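Local coordinates for protein N-acyl-D-glutamate deacylase (Bordetella bronchiseptica, PDB 3GIP) that probably hydrolyses the amide bond of N-acyl-D-glutamate as a zinc-dependent member of the amidohydrolase superfamily, releasing the free D-amino acid, at residues D33-I39 with L420-A426; P60-D64 with K82-T88; S98-P103 with L120-V124; R135-A141 with R471-L476. One frame throughout, in Å; residues are numbered along the deposited sequence.

Interaction 1 (D33-I39 with L420-A426); sequences DGRIAAI and LQPGAWA
Arg35 lays its guanidinium flat over the indole of Trp425, a cation-pi stack beside a single beta bridge that fastens edge strand 35-40 of the small N-terminal sheet to the loop that runs from helix 406-412 to strand 428-431. The two planes differ by 14°, and CZ stands 3.8 Å from the centroid of the Trp425 six-membered ring, displaced toward the rim. CD of Arg35 also rests over this ring as a CH-pi contact. A sharp bend at chi2 (-96°) turns the chain back so that both CD and the guanidinium can follow the indole, while NH1 gives a weak bond, 3.0 Å long, to Gly423 O. The edge of the indole is occupied too, by Gly34 O near its plane at CE3.

Ile36 and Ile39 make the apolar part of the contact. Ile36 points across it, its CD1 meeting Leu420 CD2 at 3.7 Å, and Ile39 CD1 reaches Leu420 O and touches Pro422 CD. Three backbone bonds set the register: Ala426 N to Gly34 O, Ile36 N to Ala424 O and Gly423 N to Ile36 O. The last uses the amide of a type II turn running from Gln421 to Ala424, with Gly423 at its positive-phi position. Farther out, Trp425 has a second cationic partner in Arg417, and Ile36 and Ile39 pack on Leu29 of the adjoining strand. Strand 28-32 also faces a classic beta bulge, in which Ala37 and Ala38 both pair with Gly30. Ile36 O ends the grip with a second, softer contact: a CA-H...O approach from Pro422 CA at 3.4 Å, beside its bond to Gly423 N.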
# COMPACT_ATOMS: atom_id res chain seq x y z
N ASP A 33 -24.55 -5.68 13.29
CA ASP A 33 -24.65 -4.39 12.62
C ASP A 33 -23.31 -3.88 12.11
O ASP A 33 -23.03 -2.68 12.15
CB ASP A 33 -25.29 -3.36 13.55
CG ASP A 33 -26.67 -3.78 14.02
OD1 ASP A 33 -27.52 -4.08 13.16
OD2 ASP A 33 -26.90 -3.82 15.25
N GLY A 34 -22.48 -4.82 11.65
CA GLY A 34 -21.18 -4.48 11.10
C GLY A 34 -20.08 -4.20 12.11
O GLY A 34 -18.93 -3.97 11.72
N ARG A 35 -20.41 -4.24 13.39
CA ARG A 35 -19.44 -3.95 14.44
C ARG A 35 -19.19 -5.15 15.35
O ARG A 35 -19.97 -6.11 15.36
CB ARG A 35 -19.96 -2.80 15.31
CG ARG A 35 -20.36 -1.56 14.55
CD ARG A 35 -19.24 -0.55 14.53
NE ARG A 35 -19.70 0.77 14.11
CZ ARG A 35 -18.99 1.88 14.23
NH1 ARG A 35 -17.77 1.83 14.77
NH2 ARG A 35 -19.48 3.04 13.82
N ILE A 36 -18.10 -5.09 16.10
CA ILE A 36 -17.79 -6.15 17.04
C ILE A 36 -18.72 -5.89 18.22
O ILE A 36 -18.58 -4.89 18.93
CB ILE A 36 -16.31 -6.07 17.50
CG1 ILE A 36 -15.40 -6.24 16.28
CG2 ILE A 36 -16.02 -7.13 18.54
CD1 ILE A 36 -13.93 -6.15 16.59
N ALA A 37 -19.69 -6.78 18.40
CA ALA A 37 -20.68 -6.63 19.46
C ALA A 37 -20.27 -7.23 20.80
O ALA A 37 -20.76 -6.81 21.84
CB ALA A 37 -22.01 -7.25 19.01
N ALA A 38 -19.37 -8.21 20.77
CA ALA A 38 -18.93 -8.83 22.01
C ALA A 38 -17.74 -9.76 21.80
O ALA A 38 -17.50 -10.24 20.69
CB ALA A 38 -20.08 -9.61 22.63
N ILE A 39 -16.99 -9.98 22.87
CA ILE A 39 -15.84 -10.86 22.85
C ILE A 39 -15.83 -11.66 24.15
O ILE A 39 -15.95 -11.09 25.24
CB ILE A 39 -14.52 -10.07 22.74
CG1 ILE A 39 -14.48 -9.30 21.41
CG2 ILE A 39 -13.33 -11.01 22.85
CD1 ILE A 39 -13.24 -8.46 21.22
N LEU A 420 -9.40 -5.58 17.51
CA LEU A 420 -10.57 -6.37 17.83
C LEU A 420 -10.99 -6.01 19.25
O LEU A 420 -10.47 -6.55 20.23
CB LEU A 420 -10.27 -7.88 17.74
CG LEU A 420 -9.94 -8.43 16.35
CD1 LEU A 420 -9.83 -9.95 16.43
CD2 LEU A 420 -11.02 -8.04 15.34
N GLN A 421 -11.93 -5.07 19.35
CA GLN A 421 -12.47 -4.62 20.63
C GLN A 421 -13.93 -4.29 20.40
O GLN A 421 -14.32 -3.94 19.29
CB GLN A 421 -11.72 -3.37 21.12
CG GLN A 421 -11.68 -2.23 20.12
CD GLN A 421 -10.94 -1.00 20.64
OE1 GLN A 421 -9.86 -1.11 21.22
NE2 GLN A 421 -11.52 0.18 20.41
N PRO A 422 -14.77 -4.42 21.44
CA PRO A 422 -16.19 -4.11 21.24
C PRO A 422 -16.39 -2.70 20.71
O PRO A 422 -15.73 -1.76 21.15
CB PRO A 422 -16.78 -4.30 22.64
CG PRO A 422 -15.89 -5.36 23.24
CD PRO A 422 -14.52 -4.90 22.81
N GLY A 423 -17.30 -2.55 19.75
CA GLY A 423 -17.58 -1.24 19.19
C GLY A 423 -16.86 -0.91 17.89
O GLY A 423 -17.32 -0.08 17.10
N ALA A 424 -15.72 -1.55 17.66
CA ALA A 424 -14.96 -1.30 16.45
C ALA A 424 -15.60 -2.02 15.27
O ALA A 424 -16.38 -2.95 15.45
CB ALA A 424 -13.52 -1.78 16.63
N TRP A 425 -15.30 -1.56 14.06
CA TRP A 425 -15.84 -2.19 12.86
C TRP A 425 -15.36 -3.63 12.77
O TRP A 425 -14.21 -3.94 13.10
CB TRP A 425 -15.42 -1.42 11.61
CG TRP A 425 -16.13 -0.11 11.47
CD1 TRP A 425 -15.62 1.13 11.70
CD2 TRP A 425 -17.49 0.08 11.06
NE1 TRP A 425 -16.58 2.09 11.46
CE2 TRP A 425 -17.74 1.47 11.07
CE3 TRP A 425 -18.52 -0.80 10.70
CZ2 TRP A 425 -18.98 2.01 10.73
CZ3 TRP A 425 -19.76 -0.26 10.35
CH2 TRP A 425 -19.98 1.13 10.37
N ALA A 426 -16.24 -4.51 12.31
CA ALA A 426 -15.90 -5.93 12.22
C ALA A 426 -15.10 -6.35 10.99
O ALA A 426 -15.56 -7.17 10.19
CB ALA A 426 -17.18 -6.77 12.32

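Interaction 2 (P60-D64 with K82-T88); sequences PGFID and KTSQGIT
Phe62 brings its ring beside the turn at Gln85-Gly86, where Gln85 O lies at the ring edge, near its plane, 3.4 Å from CD2. That carbonyl oxygen is buried without a hydrogen-bonding partner; the ring's C-H edge, which is weakly positive, may compensate in part. A chi1 of -52° sets CG beside the backbone N, which turns the ring edge toward the turn and leaves CG near Gly86 O. The same Gly86 O accepts Phe62 N at 2.9 Å, and Phe62 O in turn takes Thr88 N at 2.8 Å. These two bonds bracket Ile87 in the pattern of a parallel bridge. Gly61 passes so near Thr88 that its bare CA sits 3.1 Å from OG1.

The turn itself closes helix 80-83. Gly86, with positive phi, is the C-prime residue of a Schellman motif: Ile87 N returns to Lys82 O and Gly86 N to Thr83 O. Lys82 O is gripped twice, since Gln85 N reaches it from the other face of the carbonyl plane.

Lys82 then sends its chain, bent at chi2, to Asp64, crossing it at about a right angle. NZ meets OD2 at 2.7 Å on the anti side, 26° out of the carboxylate plane. Asp69 shares the ammonium group and Ser364 the carboxylate oxygen, so the buried charges are held in a network; Ile87 CG2 and CD1 line the apolar flank at Asp64 CB. The Asp64 side chain is about 12 Å from the zinc ion. The arrangement pairs the end of strand 57-64 with the beginning of strand 87-92, neighbouring parallel strands of the amidohydrolase TIM barrel.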
# COMPACT_ATOMS: atom_id res chain seq x y z
N PRO A 60 -7.58 -8.70 13.54
CA PRO A 60 -8.24 -7.61 12.81
C PRO A 60 -7.83 -7.79 11.34
O PRO A 60 -6.74 -8.28 11.06
CB PRO A 60 -7.60 -6.35 13.39
CG PRO A 60 -7.01 -6.79 14.71
CD PRO A 60 -6.52 -8.18 14.42
N GLY A 61 -8.70 -7.41 10.41
CA GLY A 61 -8.36 -7.54 9.01
C GLY A 61 -7.10 -6.74 8.74
O GLY A 61 -6.87 -5.70 9.37
N PHE A 62 -6.27 -7.20 7.80
CA PHE A 62 -5.03 -6.48 7.52
C PHE A 62 -5.25 -5.21 6.71
O PHE A 62 -6.12 -5.15 5.83
CB PHE A 62 -4.04 -7.39 6.80
CG PHE A 62 -3.79 -8.70 7.50
CD1 PHE A 62 -3.75 -8.76 8.89
CD2 PHE A 62 -3.60 -9.87 6.78
CE1 PHE A 62 -3.53 -9.96 9.55
CE2 PHE A 62 -3.38 -11.08 7.42
CZ PHE A 62 -3.34 -11.13 8.81
N ILE A 63 -4.47 -4.19 7.03
CA ILE A 63 -4.56 -2.90 6.36
C ILE A 63 -3.34 -2.70 5.46
O ILE A 63 -2.22 -2.54 5.93
CB ILE A 63 -4.64 -1.76 7.40
CG1 ILE A 63 -5.88 -1.96 8.28
CG2 ILE A 63 -4.70 -0.40 6.70
CD1 ILE A 63 -6.09 -0.88 9.33
N ASP A 64 -3.59 -2.72 4.15
CA ASP A 64 -2.54 -2.54 3.15
C ASP A 64 -2.33 -1.05 2.96
O ASP A 64 -3.09 -0.40 2.25
CB ASP A 64 -2.97 -3.19 1.83
CG ASP A 64 -1.87 -3.17 0.79
OD1 ASP A 64 -0.77 -2.65 1.08
OD2 ASP A 64 -2.11 -3.70 -0.32
N LYS A 82 -6.52 -9.03 -2.77
CA LYS A 82 -6.45 -8.44 -1.43
C LYS A 82 -7.10 -9.37 -0.40
O LYS A 82 -6.48 -9.74 0.59
CB LYS A 82 -7.20 -7.10 -1.37
CG LYS A 82 -6.69 -6.02 -2.30
CD LYS A 82 -5.29 -5.55 -1.94
CE LYS A 82 -5.01 -4.24 -2.65
NZ LYS A 82 -3.59 -3.80 -2.58
N THR A 83 -8.35 -9.74 -0.65
CA THR A 83 -9.07 -10.58 0.29
C THR A 83 -8.42 -11.94 0.54
O THR A 83 -8.43 -12.44 1.67
CB THR A 83 -10.52 -10.81 -0.17
OG1 THR A 83 -10.53 -11.56 -1.39
CG2 THR A 83 -11.22 -9.47 -0.40
N SER A 84 -7.85 -12.54 -0.51
CA SER A 84 -7.22 -13.84 -0.38
C SER A 84 -5.97 -13.85 0.50
O SER A 84 -5.48 -14.92 0.87
CB SER A 84 -6.89 -14.42 -1.76
OG SER A 84 -5.88 -13.67 -2.41
N GLN A 85 -5.44 -12.67 0.82
CA GLN A 85 -4.28 -12.60 1.70
C GLN A 85 -4.64 -11.91 3.02
O GLN A 85 -3.75 -11.49 3.78
CB GLN A 85 -3.09 -11.92 1.02
CG GLN A 85 -3.29 -10.50 0.55
CD GLN A 85 -2.01 -9.91 -0.04
OE1 GLN A 85 -0.99 -9.80 0.65
NE2 GLN A 85 -2.06 -9.53 -1.31
N GLY A 86 -5.94 -11.81 3.29
CA GLY A 86 -6.43 -11.23 4.53
C GLY A 86 -6.59 -9.73 4.67
O GLY A 86 -6.84 -9.25 5.77
N ILE A 87 -6.49 -9.00 3.56
CA ILE A 87 -6.60 -7.54 3.58
C ILE A 87 -8.06 -7.07 3.56
O ILE A 87 -8.83 -7.49 2.70
CB ILE A 87 -5.85 -6.94 2.38
CG1 ILE A 87 -4.36 -7.28 2.49
CG2 ILE A 87 -6.04 -5.43 2.32
CD1 ILE A 87 -3.58 -7.03 1.22
N THR A 88 -8.41 -6.19 4.50
CA THR A 88 -9.77 -5.66 4.60
C THR A 88 -9.85 -4.15 4.34
O THR A 88 -10.95 -3.60 4.20
CB THR A 88 -10.38 -5.94 5.98
OG1 THR A 88 -9.51 -5.42 7.00
CG2 THR A 88 -10.56 -7.43 6.19

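Interaction 3 (S98-P103 with L120-V124); sequences SAAPAP and LFADV
Ala100 is wedged into the backbone opposite, its CB lying 3.4 Å from both Phe121 O and Asp123 C, and this is the tight heart of the contact. Next to it Phe121 N donates to Ala99 O at 2.9 Å. The same oxygen lies near the plane of the Phe121 ring, at its edge. Leu120 fills the other side of that bond: CB presses on Ala99 O, and CD1 meets Pro103 CD at 3.7 Å, the two side chains crossing at about a right angle. The peptide before Pro101 is cis, and Ser98 OG holds its carbonyl by donating to Ala100 O at 2.6 Å, from above the carbonyl plane; the hydroxyl itself receives Gly145 N.

Toward solvent the grip slackens. Ala102 N reaches Ala122 O through a weak bond of 3.4 Å, and the methyl of Ala122 turns away from the contact. The CB of Asp123 also points away from residues 98-103, and its OD1 caps Ala126 N from the N-cap position of helix 124-133. The arrangement closes the long loop between the second barrel strand and its helix, the loop that also carries the zinc ligand Cys95.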
# COMPACT_ATOMS: atom_id res chain seq x y z
N SER A 98 -2.75 9.24 -8.12
CA SER A 98 -4.04 8.88 -7.54
C SER A 98 -5.19 8.94 -8.54
O SER A 98 -5.02 9.39 -9.67
CB SER A 98 -4.34 9.83 -6.38
OG SER A 98 -4.29 11.19 -6.82
N ALA A 99 -6.36 8.48 -8.11
CA ALA A 99 -7.55 8.47 -8.95
C ALA A 99 -7.98 9.89 -9.33
O ALA A 99 -8.56 10.10 -10.39
CB ALA A 99 -8.69 7.77 -8.23
N ALA A 100 -7.69 10.85 -8.45
CA ALA A 100 -8.05 12.24 -8.69
C ALA A 100 -7.06 13.17 -7.99
O ALA A 100 -6.36 12.76 -7.07
CB ALA A 100 -9.47 12.49 -8.16
N PRO A 101 -6.99 14.44 -8.42
CA PRO A 101 -7.76 15.06 -9.50
C PRO A 101 -7.21 14.70 -10.88
O PRO A 101 -6.08 14.25 -11.02
CB PRO A 101 -7.62 16.55 -9.21
CG PRO A 101 -6.22 16.63 -8.69
CD PRO A 101 -6.16 15.45 -7.74
N ALA A 102 -8.03 14.92 -11.90
CA ALA A 102 -7.64 14.62 -13.27
C ALA A 102 -6.63 15.64 -13.81
O ALA A 102 -6.70 16.83 -13.49
CB ALA A 102 -8.88 14.59 -14.17
N PRO A 103 -5.68 15.18 -14.63
CA PRO A 103 -4.67 16.08 -15.20
C PRO A 103 -5.29 16.99 -16.25
O PRO A 103 -6.38 16.70 -16.76
CB PRO A 103 -3.67 15.12 -15.81
CG PRO A 103 -4.54 14.00 -16.28
CD PRO A 103 -5.46 13.80 -15.09
N LEU A 120 -9.18 9.24 -15.25
CA LEU A 120 -9.17 9.73 -13.88
C LEU A 120 -10.40 10.57 -13.54
O LEU A 120 -11.06 11.12 -14.43
CB LEU A 120 -7.89 10.53 -13.61
CG LEU A 120 -6.61 9.70 -13.73
CD1 LEU A 120 -5.40 10.54 -13.33
CD2 LEU A 120 -6.72 8.47 -12.83
N PHE A 121 -10.71 10.65 -12.25
CA PHE A 121 -11.85 11.41 -11.76
C PHE A 121 -11.50 12.88 -11.61
O PHE A 121 -10.36 13.23 -11.34
CB PHE A 121 -12.31 10.83 -10.42
CG PHE A 121 -12.95 9.48 -10.54
CD1 PHE A 121 -14.32 9.36 -10.80
CD2 PHE A 121 -12.19 8.32 -10.42
CE1 PHE A 121 -14.91 8.10 -10.94
CE2 PHE A 121 -12.78 7.06 -10.56
CZ PHE A 121 -14.14 6.95 -10.82
N ALA A 122 -12.50 13.74 -11.81
CA ALA A 122 -12.31 15.19 -11.71
C ALA A 122 -11.67 15.61 -10.39
O ALA A 122 -10.71 16.37 -10.38
CB ALA A 122 -13.65 15.90 -11.90
N ASP A 123 -12.23 15.13 -9.29
CA ASP A 123 -11.72 15.45 -7.96
C ASP A 123 -12.08 14.33 -6.98
O ASP A 123 -12.76 13.38 -7.35
CB ASP A 123 -12.30 16.78 -7.45
CG ASP A 123 -13.81 16.86 -7.59
OD1 ASP A 123 -14.50 15.83 -7.42
OD2 ASP A 123 -14.32 17.97 -7.85
N VAL A 124 -11.62 14.46 -5.74
CA VAL A 124 -11.90 13.45 -4.74
C VAL A 124 -13.40 13.29 -4.49
O VAL A 124 -13.88 12.17 -4.32
CB VAL A 124 -11.17 13.77 -3.42
CG1 VAL A 124 -11.56 12.76 -2.35
CG2 VAL A 124 -9.67 13.73 -3.64

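Interaction 4 (R135-A141 with R471-L476); sequences RPMINVA and RPGQVL
Arg471 threads past Arg135, Pro136 and Met137, and each part of its chain finds a different neighbour. CB rests against two carbonyl oxygens, Pro136 O at 3.3 Å and Arg135 O slightly farther. CG touches the sulfur of Met137, and CD lies 3.7 Å from CE of the same thioether, which crosses the arginine at about a right angle. A bend at chi3 (-78°) then folds NE back to Arg135 O; the 2.8 Å bond is weak, its N-H...O angle being only 128°. At the tip, NH2 donates to water 2, while water 1 sits over one face of the guanidinium and links Arg471 N to Arg135 O.

Arg135 contributes its own side chain. Its CB packs on Arg471 O, and its NH1 donates to water 3, which lies at the guanidinium edge and donates in turn to Arg471 O and Gly473 O. Three waters thus bridge the two segments around their arginines.

Beyond them the backbones close up. Gly473 is pressed between carbonyls, its N giving a weak bond to Pro136 O and its CA a C-H contact to Ile138 O. Straighter bonds follow: Val140 N to Gln474 O at 2.9 Å, then Leu476 N to Val140 O at 2.8 Å, with Leu476 packed over Asn139 CB. Val475 faces the other way, onto Phe128 and Leu131 of helix 124-133. Both segments run in the same direction, and the C-terminal tail lies alongside the start of strand 139-145, the third strand of the TIM barrel, joined to it by a single bridge between Val140 and Val475.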
# COMPACT_ATOMS: atom_id res chain seq x y z
N ARG A 135 -20.08 0.38 -4.04
CA ARG A 135 -19.26 0.02 -2.89
C ARG A 135 -18.14 -0.97 -3.20
O ARG A 135 -18.35 -1.97 -3.88
CB ARG A 135 -20.14 -0.53 -1.77
CG ARG A 135 -21.12 0.49 -1.19
CD ARG A 135 -20.40 1.72 -0.66
NE ARG A 135 -21.32 2.72 -0.12
CZ ARG A 135 -22.00 2.59 1.01
NH1 ARG A 135 -21.87 1.49 1.74
NH2 ARG A 135 -22.82 3.56 1.41
N PRO A 136 -16.93 -0.69 -2.69
CA PRO A 136 -15.75 -1.54 -2.89
C PRO A 136 -15.83 -2.82 -2.07
O PRO A 136 -16.54 -2.87 -1.06
CB PRO A 136 -14.61 -0.63 -2.46
CG PRO A 136 -15.23 0.15 -1.33
CD PRO A 136 -16.59 0.51 -1.90
N MET A 137 -15.10 -3.84 -2.49
CA MET A 137 -15.10 -5.12 -1.79
C MET A 137 -14.50 -4.97 -0.39
O MET A 137 -14.92 -5.64 0.56
CB MET A 137 -14.29 -6.16 -2.57
CG MET A 137 -14.36 -7.56 -1.99
SD MET A 137 -16.02 -8.26 -2.08
CE MET A 137 -16.02 -8.88 -3.78
N ILE A 138 -13.51 -4.10 -0.28
CA ILE A 138 -12.84 -3.84 0.99
C ILE A 138 -12.89 -2.34 1.27
O ILE A 138 -13.32 -1.56 0.42
CB ILE A 138 -11.36 -4.31 0.97
CG1 ILE A 138 -10.56 -3.51 -0.06
CG2 ILE A 138 -11.30 -5.79 0.66
CD1 ILE A 138 -9.06 -3.81 -0.03
N ASN A 139 -12.46 -1.93 2.46
CA ASN A 139 -12.47 -0.51 2.81
C ASN A 139 -11.40 0.23 2.03
O ASN A 139 -10.33 -0.31 1.73
CB ASN A 139 -12.25 -0.33 4.31
CG ASN A 139 -13.29 -1.05 5.13
OD1 ASN A 139 -12.95 -1.92 5.94
ND2 ASN A 139 -14.55 -0.71 4.92
N VAL A 140 -11.69 1.49 1.70
CA VAL A 140 -10.77 2.30 0.93
C VAL A 140 -10.49 3.68 1.52
O VAL A 140 -11.41 4.46 1.76
CB VAL A 140 -11.30 2.51 -0.51
CG1 VAL A 140 -10.30 3.33 -1.32
CG2 VAL A 140 -11.56 1.17 -1.16
N ALA A 141 -9.21 3.96 1.74
CA ALA A 141 -8.77 5.26 2.24
C ALA A 141 -7.95 5.79 1.07
O ALA A 141 -7.28 5.01 0.39
CB ALA A 141 -7.89 5.10 3.47
N ARG A 471 -21.33 -4.85 -2.23
CA ARG A 471 -20.15 -5.19 -1.44
C ARG A 471 -20.16 -4.39 -0.13
O ARG A 471 -20.77 -3.33 -0.05
CB ARG A 471 -18.89 -4.92 -2.27
CG ARG A 471 -18.77 -5.88 -3.46
CD ARG A 471 -17.59 -5.54 -4.35
NE ARG A 471 -17.85 -4.40 -5.23
CZ ARG A 471 -18.57 -4.47 -6.35
NH1 ARG A 471 -19.11 -5.62 -6.73
NH2 ARG A 471 -18.75 -3.38 -7.08
N PRO A 472 -19.48 -4.90 0.92
CA PRO A 472 -19.42 -4.26 2.24
C PRO A 472 -18.38 -3.18 2.53
O PRO A 472 -18.42 -2.55 3.59
CB PRO A 472 -19.23 -5.46 3.17
CG PRO A 472 -18.28 -6.30 2.38
CD PRO A 472 -18.85 -6.24 0.96
N GLY A 473 -17.45 -2.95 1.60
CA GLY A 473 -16.44 -1.94 1.82
C GLY A 473 -16.98 -0.53 1.99
O GLY A 473 -18.03 -0.19 1.45
N GLN A 474 -16.25 0.29 2.74
CA GLN A 474 -16.65 1.67 2.98
C GLN A 474 -15.54 2.62 2.59
O GLN A 474 -14.36 2.27 2.63
CB GLN A 474 -16.95 1.89 4.47
CG GLN A 474 -18.22 1.25 4.99
CD GLN A 474 -18.41 1.49 6.47
OE1 GLN A 474 -18.14 2.58 6.97
NE2 GLN A 474 -18.87 0.47 7.19
N VAL A 475 -15.91 3.83 2.20
CA VAL A 475 -14.92 4.84 1.87
C VAL A 475 -14.56 5.42 3.23
O VAL A 475 -15.43 5.91 3.95
CB VAL A 475 -15.50 5.96 0.99
CG1 VAL A 475 -14.48 7.08 0.83
CG2 VAL A 475 -15.89 5.40 -0.36
N LEU A 476 -13.29 5.34 3.60
CA LEU A 476 -12.87 5.85 4.90
C LEU A 476 -12.52 7.33 4.81
O LEU A 476 -11.35 7.70 4.65
CB LEU A 476 -11.67 5.04 5.41
CG LEU A 476 -11.88 3.52 5.41
CD1 LEU A 476 -10.68 2.85 6.08
CD2 LEU A 476 -13.17 3.16 6.15
O HOH W 1 -21.06 -3.03 -4.30
O HOH W 2 -16.42 -1.60 -6.34
O HOH W 3 -20.54 -0.85 1.59

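In the fold
From the N terminus, strand 35-40 of the small sheet meets residues 420-426 some 380 residues later, so interaction 1 closes a loop holding most of the barrel. Within that loop interaction 2 closes first, joining the first two barrel strands, and interaction 3 follows in series, shutting the excursion after strand 87-92. Interaction 4 crosses interaction 1: it opens at 135-141, inside the loop, and closes beyond it at the C-terminal tail. Interactions 2 and 4 meet in neighbouring barrel strands, where Asn139 N probably bonds to Thr88 O. Interaction 1 touches both, through Leu420 on Pro60 and Trp425 on Gln474, whereas interaction 3 stands apart, its nearest atoms about 7 Å from interaction 4.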